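Long-range contacts in fiber protein (Human adenovirus 14, PDB 3F0Y), which forms the trimeric knob at the tip of the viral fiber, the part that probably engages cellular receptors during attachment: residues N22-C28 with D38-I42; L80-S84 with I165-Y171; F65-T70 with Q188-L194. All coordinates share one frame; numbering follows the deposited sequence.

Contact 1: N22-C28 with D38-I42; sequences NPTEANC and DCKLI
Asn27 holds its CG between its own backbone N and carbonyl carbon (chi1 65°), and Lys40 runs straight out from CG to NZ (chi2 173°); these conformations let the two side chains tie residues 22-28 to the start of strand 39-48. The carboxamide of Asn27 pairs with the backbone of Leu41 as a neighbouring strand would. Its OD1 takes the Leu41 N-H on a lone pair in the carbonyl plane, 2.7 Å from OD1 to N, while its ND2 donates almost straight (169°) to Leu41 O at 3.1 Å. Gripped at both ends, the amide is fixed in rotation. Lys40 sends its chain the other way, past Ala26, and its ammonium ends between two oxygens: NZ lies 2.9 Å from Pro23 O, almost in line with the Pro23 C=O bond, and also bonds Asn22 OD1 from above the plane of that amide. One lysine thus ties down the adjacent Asn22 and Pro23, at the start of the segment, and Pro23 CD is pressed tightly on Ile42 CD1 (3.5 Å). At Cys28 and Cys39, a single antiparallel hydrogen-bonded bridge is distorted by a classic beta bulge on each side: Cys28 O accepts from both Asp38 N (2.8 Å) and Cys39 N (3.1 Å), and Cys39 O receives weak bonds from Asn27 N and Cys28 N. The two cysteines are not disulfide-linked, their SG atoms lying 3.8 Å apart, and Cys28 CB packs on Leu41 CB. The Asp38 carboxylate turns to the loop that joins the segments, bonding Ser34 OG and the N-H groups of Met30 and Met31. On its other edge the strand pairs with strand 51-60, through Lys40 with Ile59 and Ile42 with Tyr57, while Asn27 also reaches the 94-97 loop.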
loop_
_atom_site.group_PDB
_atom_site.type_symbol
_atom_site.label_atom_id
_atom_site.label_comp_id
_atom_site.label_asym_id
_atom_site.label_seq_id
_atom_site.Cartn_x
_atom_site.Cartn_y
_atom_site.Cartn_z
ATOM N N ASN A 22 9.496 15.737 -10.243
ATOM C CA ASN A 22 9.926 15.951 -11.626
ATOM C C ASN A 22 11.106 16.919 -11.754
ATOM O O ASN A 22 10.938 18.058 -12.204
ATOM C CB ASN A 22 8.742 16.430 -12.478
ATOM C CG ASN A 22 9.042 16.407 -13.970
ATOM O OD1 ASN A 22 9.618 15.448 -14.487
ATOM N ND2 ASN A 22 8.641 17.464 -14.670
ATOM N N PRO A 23 12.308 16.472 -11.347
ATOM C CA PRO A 23 13.498 17.312 -11.498
ATOM C C PRO A 23 13.705 17.739 -12.949
ATOM O O PRO A 23 13.342 17.002 -13.867
ATOM C CB PRO A 23 14.641 16.401 -11.036
ATOM C CG PRO A 23 14.000 15.364 -10.190
ATOM C CD PRO A 23 12.620 15.171 -10.729
ATOM N N THR A 24 14.273 18.925 -13.149
ATOM C CA THR A 24 14.502 19.456 -14.494
ATOM C C THR A 24 15.382 18.517 -15.315
ATOM O O THR A 24 15.047 18.177 -16.450
ATOM C CB THR A 24 15.157 20.851 -14.439
ATOM O OG1 THR A 24 14.299 21.752 -13.730
ATOM C CG2 THR A 24 15.405 21.392 -15.841
ATOM N N GLU A 25 16.498 18.097 -14.724
ATOM C CA GLU A 25 17.447 17.211 -15.388
ATOM C C GLU A 25 17.424 15.819 -14.774
ATOM O O GLU A 25 17.012 15.640 -13.627
ATOM C CB GLU A 25 18.863 17.787 -15.285
ATOM C CG GLU A 25 19.028 19.182 -15.886
ATOM C CD GLU A 25 18.647 19.250 -17.356
ATOM O OE1 GLU A 25 18.891 18.268 -18.090
ATOM O OE2 GLU A 25 18.104 20.292 -17.779
ATOM N N ALA A 26 17.879 14.836 -15.548
ATOM C CA ALA A 26 18.035 13.472 -15.056
ATOM C C ALA A 26 18.930 13.461 -13.817
ATOM O O ALA A 26 20.002 14.071 -13.812
ATOM C CB ALA A 26 18.622 12.583 -16.145
ATOM N N ASN A 27 18.473 12.782 -12.767
ATOM C CA ASN A 27 19.201 12.711 -11.497
ATOM C C ASN A 27 19.752 11.317 -11.207
ATOM O O ASN A 27 20.346 11.087 -10.151
ATOM C CB ASN A 27 18.294 13.162 -10.339
ATOM C CG ASN A 27 17.106 12.227 -10.112
ATOM O OD1 ASN A 27 16.927 11.241 -10.825
ATOM N ND2 ASN A 27 16.289 12.545 -9.114
ATOM N N CYS A 28 19.563 10.397 -12.149
ATOM C CA CYS A 28 19.846 8.988 -11.916
ATOM C C CYS A 28 20.482 8.328 -13.137
ATOM O O CYS A 28 20.045 8.547 -14.268
ATOM C CB CYS A 28 18.548 8.268 -11.545
ATOM S SG CYS A 28 18.723 6.510 -11.205
ATOM N N ASP A 38 20.606 8.966 -17.019
ATOM C CA ASP A 38 19.723 8.542 -18.110
ATOM C C ASP A 38 18.231 8.604 -17.765
ATOM O O ASP A 38 17.389 8.331 -18.619
ATOM C CB ASP A 38 20.103 7.130 -18.588
ATOM C CG ASP A 38 20.162 6.110 -17.457
ATOM O OD1 ASP A 38 19.637 6.384 -16.355
ATOM O OD2 ASP A 38 20.742 5.027 -17.671
ATOM N N CYS A 39 17.902 8.964 -16.524
ATOM C CA CYS A 39 16.505 9.039 -16.100
ATOM C C CYS A 39 16.323 9.877 -14.840
ATOM O O CYS A 39 17.293 10.247 -14.173
ATOM C CB CYS A 39 15.946 7.633 -15.854
ATOM S SG CYS A 39 16.664 6.795 -14.428
ATOM N N LYS A 40 15.066 10.174 -14.531
ATOM C CA LYS A 40 14.701 10.816 -13.276
ATOM C C LYS A 40 14.145 9.753 -12.333
ATOM O O LYS A 40 13.113 9.148 -12.621
ATOM C CB LYS A 40 13.642 11.893 -13.505
ATOM C CG LYS A 40 14.009 12.940 -14.539
ATOM C CD LYS A 40 12.831 13.860 -14.811
ATOM C CE LYS A 40 13.100 14.784 -15.987
ATOM N NZ LYS A 40 12.024 15.800 -16.139
ATOM N N LEU A 41 14.844 9.513 -11.226
ATOM C CA LEU A 41 14.324 8.658 -10.164
ATOM C C LEU A 41 13.525 9.544 -9.223
ATOM O O LEU A 41 14.069 10.474 -8.626
ATOM C CB LEU A 41 15.461 7.967 -9.406
ATOM C CG LEU A 41 15.060 7.016 -8.272
ATOM C CD1 LEU A 41 14.330 5.795 -8.818
ATOM C CD2 LEU A 41 16.283 6.594 -7.470
ATOM N N ILE A 42 12.228 9.269 -9.116
ATOM C CA ILE A 42 11.364 9.964 -8.175
ATOM C C ILE A 42 11.214 9.061 -6.954
ATOM O O ILE A 42 10.605 7.995 -7.034
ATOM C CB ILE A 42 9.978 10.279 -8.781
ATOM C CG1 ILE A 42 10.118 10.930 -10.163
ATOM C CG2 ILE A 42 9.187 11.191 -7.850
ATOM C CD1 ILE A 42 10.920 12.216 -10.168
#

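Contact 2: L80-S84 with I165-Y171; sequences LFFDS and IRADTSY
Tyr171, Phe81 and Phe82 carry this contact, in which the end of strand 73-82 meets the start of strand 171-180 at a classic beta bulge, at the edge strand (73-82) of the antiparallel sheet 73-82, 171-180, 151-160, 137-145. Phe82 and Tyr171 form the hydrogen-bonded pair. Phe82 N donates to Tyr171 O at 2.9 Å, and Phe82 O accepts two N-H groups, from Ser170 N (2.8 Å) and from Tyr171 N, the extra residue of the bulge being squeezed in beside the regular one. Their side chains leave on the same face of the sheet and meet at CB, while the Phe82 ring turns its edge to Tyr171 O; Met119 packs against both residues. The phenol of Tyr171 runs alongside residues 83-84, with Asp83 O in the ring plane at its edge, 3.5 Å from CD1. Its OH bonds Glu206 and also accepts from a water that donates to Ser84 O, so the ring is tied down at its far end. Phe81 points off the opposite face. With CG anti to its carbonyl carbon (chi1 -59°), its ring is laid under Ile165, whose CD1 sits over one face, 3.6 Å from the ring centroid and 22° off the normal: a CH-pi contact offset toward the rim. Thr169 CG2 approaches Phe81 CD2 obliquely at 3.4 Å. Between these two residues the chain makes a type I turn, Arg166 to Thr169, clasped by a salt bridge in which Arg166 holds Asp168 side-on with NE and NH2, one nitrogen to each oxygen. Beside the turn, Asp83 CA-H points at Asp168 O, 3.3 Å from CA, and a second water accepts from Ser84 N and donates to that same Asp168 O.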
loop_
_atom_site.group_PDB
_atom_site.type_symbol
_atom_site.label_atom_id
_atom_site.label_comp_id
_atom_site.label_asym_id
_atom_site.label_seq_id
_atom_site.Cartn_x
_atom_site.Cartn_y
_atom_site.Cartn_z
ATOM N N LEU A 80 20.692 2.228 -4.129
ATOM C CA LEU A 80 20.857 3.400 -3.277
ATOM C C LEU A 80 21.667 3.012 -2.048
ATOM O O LEU A 80 21.223 2.204 -1.234
ATOM C CB LEU A 80 19.495 3.962 -2.862
ATOM C CG LEU A 80 18.480 4.183 -3.989
ATOM C CD1 LEU A 80 17.185 4.731 -3.420
ATOM C CD2 LEU A 80 19.032 5.110 -5.066
ATOM N N PHE A 81 22.862 3.585 -1.933
ATOM C CA PHE A 81 23.758 3.318 -0.817
ATOM C C PHE A 81 23.858 4.553 0.065
ATOM O O PHE A 81 23.967 5.674 -0.434
ATOM C CB PHE A 81 25.140 2.919 -1.333
ATOM C CG PHE A 81 25.123 1.696 -2.206
ATOM C CD1 PHE A 81 25.252 1.803 -3.583
ATOM C CD2 PHE A 81 24.951 0.438 -1.651
ATOM C CE1 PHE A 81 25.225 0.673 -4.389
ATOM C CE2 PHE A 81 24.925 -0.694 -2.447
ATOM C CZ PHE A 81 25.062 -0.578 -3.820
ATOM N N PHE A 82 23.814 4.334 1.376
ATOM C CA PHE A 82 23.840 5.418 2.352
ATOM C C PHE A 82 24.915 5.154 3.400
ATOM O O PHE A 82 25.160 4.007 3.777
ATOM C CB PHE A 82 22.478 5.550 3.037
ATOM C CG PHE A 82 21.327 5.712 2.083
ATOM C CD1 PHE A 82 20.720 4.602 1.511
ATOM C CD2 PHE A 82 20.838 6.974 1.770
ATOM C CE1 PHE A 82 19.652 4.747 0.631
ATOM C CE2 PHE A 82 19.769 7.127 0.891
ATOM C CZ PHE A 82 19.178 6.013 0.322
ATOM N N ASP A 83 25.552 6.224 3.870
ATOM C CA ASP A 83 26.574 6.111 4.914
ATOM C C ASP A 83 25.929 5.978 6.296
ATOM O O ASP A 83 24.702 5.994 6.419
ATOM C CB ASP A 83 27.557 7.295 4.856
ATOM C CG ASP A 83 26.889 8.645 5.079
ATOM O OD1 ASP A 83 25.827 8.711 5.736
ATOM O OD2 ASP A 83 27.446 9.654 4.598
ATOM N N SER A 84 26.763 5.856 7.330
ATOM C CA SER A 84 26.293 5.656 8.705
ATOM C C SER A 84 25.396 6.779 9.243
ATOM O O SER A 84 24.670 6.573 10.215
ATOM C CB SER A 84 27.486 5.459 9.647
ATOM O OG SER A 84 28.326 6.600 9.650
ATOM N N ILE A 165 28.740 -2.849 -0.410
ATOM C CA ILE A 165 29.753 -2.858 -1.474
ATOM C C ILE A 165 31.036 -2.108 -1.094
ATOM O O ILE A 165 32.051 -2.227 -1.783
ATOM C CB ILE A 165 29.194 -2.284 -2.804
ATOM C CG1 ILE A 165 28.755 -0.823 -2.648
ATOM C CG2 ILE A 165 28.029 -3.131 -3.294
ATOM C CD1 ILE A 165 28.460 -0.146 -3.969
ATOM N N ARG A 166 30.981 -1.334 -0.012
ATOM C CA ARG A 166 32.137 -0.587 0.475
ATOM C C ARG A 166 32.004 -0.388 1.985
ATOM O O ARG A 166 30.895 -0.432 2.527
ATOM C CB ARG A 166 32.242 0.758 -0.251
ATOM C CG ARG A 166 33.644 1.361 -0.259
ATOM C CD ARG A 166 33.786 2.484 -1.282
ATOM N NE ARG A 166 33.014 3.674 -0.925
ATOM C CZ ARG A 166 33.021 4.822 -1.604
ATOM N NH1 ARG A 166 33.760 4.964 -2.695
ATOM N NH2 ARG A 166 32.282 5.842 -1.186
ATOM N N ALA A 167 33.134 -0.168 2.656
ATOM C CA ALA A 167 33.177 -0.081 4.123
ATOM C C ALA A 167 32.244 0.984 4.706
ATOM O O ALA A 167 31.705 0.809 5.800
ATOM C CB ALA A 167 34.607 0.164 4.598
ATOM N N ASP A 168 32.056 2.078 3.974
ATOM C CA ASP A 168 31.219 3.186 4.439
ATOM C C ASP A 168 29.743 3.062 4.043
ATOM O O ASP A 168 28.964 3.972 4.307
ATOM C CB ASP A 168 31.780 4.526 3.942
ATOM C CG ASP A 168 31.791 4.634 2.430
ATOM O OD1 ASP A 168 31.700 3.584 1.758
ATOM O OD2 ASP A 168 31.895 5.766 1.913
ATOM N N THR A 169 29.365 1.951 3.411
ATOM C CA THR A 169 27.970 1.710 3.042
ATOM C C THR A 169 27.239 1.027 4.197
ATOM O O THR A 169 27.324 -0.192 4.364
ATOM C CB THR A 169 27.860 0.849 1.768
ATOM O OG1 THR A 169 28.500 1.525 0.677
ATOM C CG2 THR A 169 26.403 0.603 1.416
ATOM N N SER A 170 26.521 1.823 4.988
ATOM C CA SER A 170 25.834 1.328 6.182
ATOM C C SER A 170 24.394 0.893 5.910
ATOM O O SER A 170 23.845 0.083 6.656
ATOM C CB SER A 170 25.841 2.398 7.275
ATOM O OG SER A 170 27.165 2.769 7.615
ATOM N N TYR A 171 23.779 1.450 4.866
ATOM C CA TYR A 171 22.407 1.098 4.489
ATOM C C TYR A 171 22.264 1.000 2.978
ATOM O O TYR A 171 22.920 1.737 2.237
ATOM C CB TYR A 171 21.416 2.127 5.035
ATOM C CG TYR A 171 21.588 2.392 6.511
ATOM C CD1 TYR A 171 22.338 3.476 6.960
ATOM C CD2 TYR A 171 21.024 1.545 7.458
ATOM C CE1 TYR A 171 22.507 3.718 8.314
ATOM C CE2 TYR A 171 21.189 1.778 8.813
ATOM C CZ TYR A 171 21.932 2.863 9.235
ATOM O OH TYR A 171 22.095 3.090 10.580
HETATM O O HOH W 1 24.453 3.904 11.275
HETATM O O HOH W 2 29.514 5.149 6.817
#

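Contact 3: F65-T70 with Q188-L194; sequences FNMLTT and QTSATTL
Leu194 reaches into the crook of residues 65-70 with CG anti to its backbone N (chi1 175°), which carries one methyl to Phe65 and the other to Thr69. CD2 lies over one face of the Phe65 ring, 4.0 Å from the centroid and offset toward the rim, a CH-pi contact in which the leucine stands roughly perpendicular to the phenylalanine. The same methyl also touches Phe65 O and Leu68 CB. CD1 is pushed close to Thr69 CG2 (3.5 Å), the two side chains lying alongside each other and pointing opposite ways. Asn66 holds the backbone of the loop: its OD1 accepts from Leu194 N at 3.0 Å, a fairly straight bond (161°) whose donor nevertheless stands well above the plane of the amide, and its CB rests on Thr192 O. The chain continues from the short helix that begins at residue 63 into a 3-10 segment, 67-70, on which are draped residues 188-194, part of the long connection from strand 171-180 in one sheet of the knob to strand 199-204 in the other. Both threonines of the turn set OG1 between backbone N and carbonyl carbon, and each hydroxyl bonds back to the carbonyl three residues earlier: Thr69 OG1 to Asn66 O at 2.8 Å, Thr70 OG1 to Met67 O at 2.6 Å. This leaves the Thr70 methyl facing the loop, where CG2 meets Ala191 CB at 3.7 Å. Thr69 OG1 also accepts from a water that takes the Thr192 N-H, bridging turn and loop. Met67 is bent at both chi2 (-63°) and chi3, folding SD back to Ala191 CB and its terminal CE toward Gln188 CA. On the reverse side of the loop, Thr192 packs on Lys134 of a neighbouring subunit.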
loop_
_atom_site.group_PDB
_atom_site.type_symbol
_atom_site.label_atom_id
_atom_site.label_comp_id
_atom_site.label_asym_id
_atom_site.label_seq_id
_atom_site.Cartn_x
_atom_site.Cartn_y
_atom_site.Cartn_z
ATOM N N PHE A 65 17.428 4.282 -22.608
ATOM C CA PHE A 65 16.572 3.892 -21.490
ATOM C C PHE A 65 15.103 3.858 -21.903
ATOM O O PHE A 65 14.389 2.904 -21.591
ATOM C CB PHE A 65 16.754 4.827 -20.295
ATOM C CG PHE A 65 15.976 4.405 -19.084
ATOM C CD1 PHE A 65 16.403 3.336 -18.311
ATOM C CD2 PHE A 65 14.805 5.059 -18.732
ATOM C CE1 PHE A 65 15.682 2.931 -17.196
ATOM C CE2 PHE A 65 14.076 4.662 -17.617
ATOM C CZ PHE A 65 14.519 3.597 -16.846
ATOM N N ASN A 66 14.659 4.901 -22.598
ATOM C CA ASN A 66 13.285 4.973 -23.083
ATOM C C ASN A 66 12.943 3.854 -24.062
ATOM O O ASN A 66 11.814 3.366 -24.081
ATOM C CB ASN A 66 13.010 6.336 -23.730
ATOM C CG ASN A 66 12.886 7.451 -22.709
ATOM O OD1 ASN A 66 12.529 7.212 -21.557
ATOM N ND2 ASN A 66 13.171 8.675 -23.130
ATOM N N MET A 67 13.927 3.439 -24.856
ATOM C CA MET A 67 13.728 2.365 -25.827
ATOM C C MET A 67 13.697 0.969 -25.199
ATOM O O MET A 67 13.407 -0.004 -25.893
ATOM C CB MET A 67 14.800 2.427 -26.920
ATOM C CG MET A 67 14.604 3.573 -27.905
ATOM S SD MET A 67 13.079 3.448 -28.859
ATOM C CE MET A 67 13.430 2.009 -29.868
ATOM N N LEU A 68 13.982 0.863 -23.899
ATOM C CA LEU A 68 13.853 -0.417 -23.192
ATOM C C LEU A 68 12.420 -0.949 -23.261
ATOM O O LEU A 68 12.201 -2.158 -23.200
ATOM C CB LEU A 68 14.296 -0.296 -21.730
ATOM C CG LEU A 68 15.768 0.027 -21.462
ATOM C CD1 LEU A 68 16.022 0.088 -19.964
ATOM C CD2 LEU A 68 16.702 -0.982 -22.122
ATOM N N THR A 69 11.453 -0.044 -23.407
ATOM C CA THR A 69 10.047 -0.418 -23.561
ATOM C C THR A 69 9.753 -1.240 -24.826
ATOM O O THR A 69 8.678 -1.825 -24.944
ATOM C CB THR A 69 9.134 0.830 -23.556
ATOM O OG1 THR A 69 9.569 1.755 -24.562
ATOM C CG2 THR A 69 9.173 1.512 -22.193
ATOM N N THR A 70 10.697 -1.283 -25.766
ATOM C CA THR A 70 10.530 -2.074 -26.988
ATOM C C THR A 70 11.016 -3.524 -26.850
ATOM O O THR A 70 10.864 -4.316 -27.780
ATOM C CB THR A 70 11.262 -1.422 -28.183
ATOM O OG1 THR A 70 12.674 -1.432 -27.950
ATOM C CG2 THR A 70 10.786 0.012 -28.386
ATOM N N GLN A 188 9.319 -0.060 -31.863
ATOM C CA GLN A 188 10.335 0.964 -32.104
ATOM C C GLN A 188 9.717 2.319 -32.455
ATOM O O GLN A 188 10.219 3.362 -32.032
ATOM C CB GLN A 188 11.285 0.526 -33.223
ATOM C CG GLN A 188 12.270 -0.553 -32.808
ATOM C CD GLN A 188 13.105 -1.068 -33.966
ATOM O OE1 GLN A 188 14.331 -1.139 -33.877
ATOM N NE2 GLN A 188 12.445 -1.429 -35.061
ATOM N N THR A 189 8.626 2.293 -33.217
ATOM C CA THR A 189 7.975 3.512 -33.689
ATOM C C THR A 189 6.962 4.091 -32.693
ATOM O O THR A 189 6.584 5.259 -32.814
ATOM C CB THR A 189 7.268 3.272 -35.044
ATOM O OG1 THR A 189 6.291 2.234 -34.904
ATOM C CG2 THR A 189 8.278 2.868 -36.111
ATOM N N SER A 190 6.529 3.289 -31.718
ATOM C CA SER A 190 5.525 3.722 -30.734
ATOM C C SER A 190 6.124 4.129 -29.379
ATOM O O SER A 190 5.462 4.806 -28.592
ATOM C CB SER A 190 4.472 2.627 -30.526
ATOM O OG SER A 190 5.032 1.463 -29.944
ATOM N N ALA A 191 7.360 3.717 -29.106
ATOM C CA ALA A 191 8.027 4.077 -27.853
ATOM C C ALA A 191 8.219 5.591 -27.756
ATOM O O ALA A 191 8.518 6.250 -28.752
ATOM C CB ALA A 191 9.371 3.367 -27.738
ATOM N N THR A 192 8.027 6.131 -26.556
ATOM C CA THR A 192 8.252 7.549 -26.291
ATOM C C THR A 192 9.098 7.712 -25.031
ATOM O O THR A 192 10.315 7.884 -25.119
ATOM C CB THR A 192 6.922 8.321 -26.147
ATOM O OG1 THR A 192 6.106 7.697 -25.147
ATOM C CG2 THR A 192 6.172 8.343 -27.466
ATOM N N THR A 193 8.460 7.636 -23.868
ATOM C CA THR A 193 9.152 7.776 -22.592
ATOM C C THR A 193 8.805 6.608 -21.683
ATOM O O THR A 193 7.630 6.301 -21.483
ATOM C CB THR A 193 8.763 9.086 -21.880
ATOM O OG1 THR A 193 8.979 10.192 -22.762
ATOM C CG2 THR A 193 9.591 9.284 -20.612
ATOM N N LEU A 194 9.835 5.961 -21.141
ATOM C CA LEU A 194 9.647 4.901 -20.160
ATOM C C LEU A 194 9.290 5.529 -18.818
ATOM O O LEU A 194 10.146 6.107 -18.145
ATOM C CB LEU A 194 10.912 4.046 -20.033
ATOM C CG LEU A 194 10.932 2.951 -18.959
ATOM C CD1 LEU A 194 9.588 2.244 -18.842
ATOM C CD2 LEU A 194 12.045 1.949 -19.251
HETATM O O HOH W 3 7.963 4.184 -24.431
#

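Contacts 1 and 2 both form at strand ends and contain beta bulges, whereas contact 3 joins a short helix and 3-10 turn to a loop with one direct hydrogen bond. Contact 1, the most central (about 11 Å from the chain's centre to its own), relies most on polar side chains that imitate or reinforce strand pairing; contact 2 mixes backbone pairing with aromatic packing, and contact 3, the most peripheral (about 20 Å), is largely methyl and aromatic contact with a water bridge. Each mixes buried and exposed residues. Contact 1 touches both others, through Leu41 on Leu80 and Cys39 on Phe65, while contacts 2 and 3 lie on opposite sides of the chain's centre, about 33 Å apart between centres.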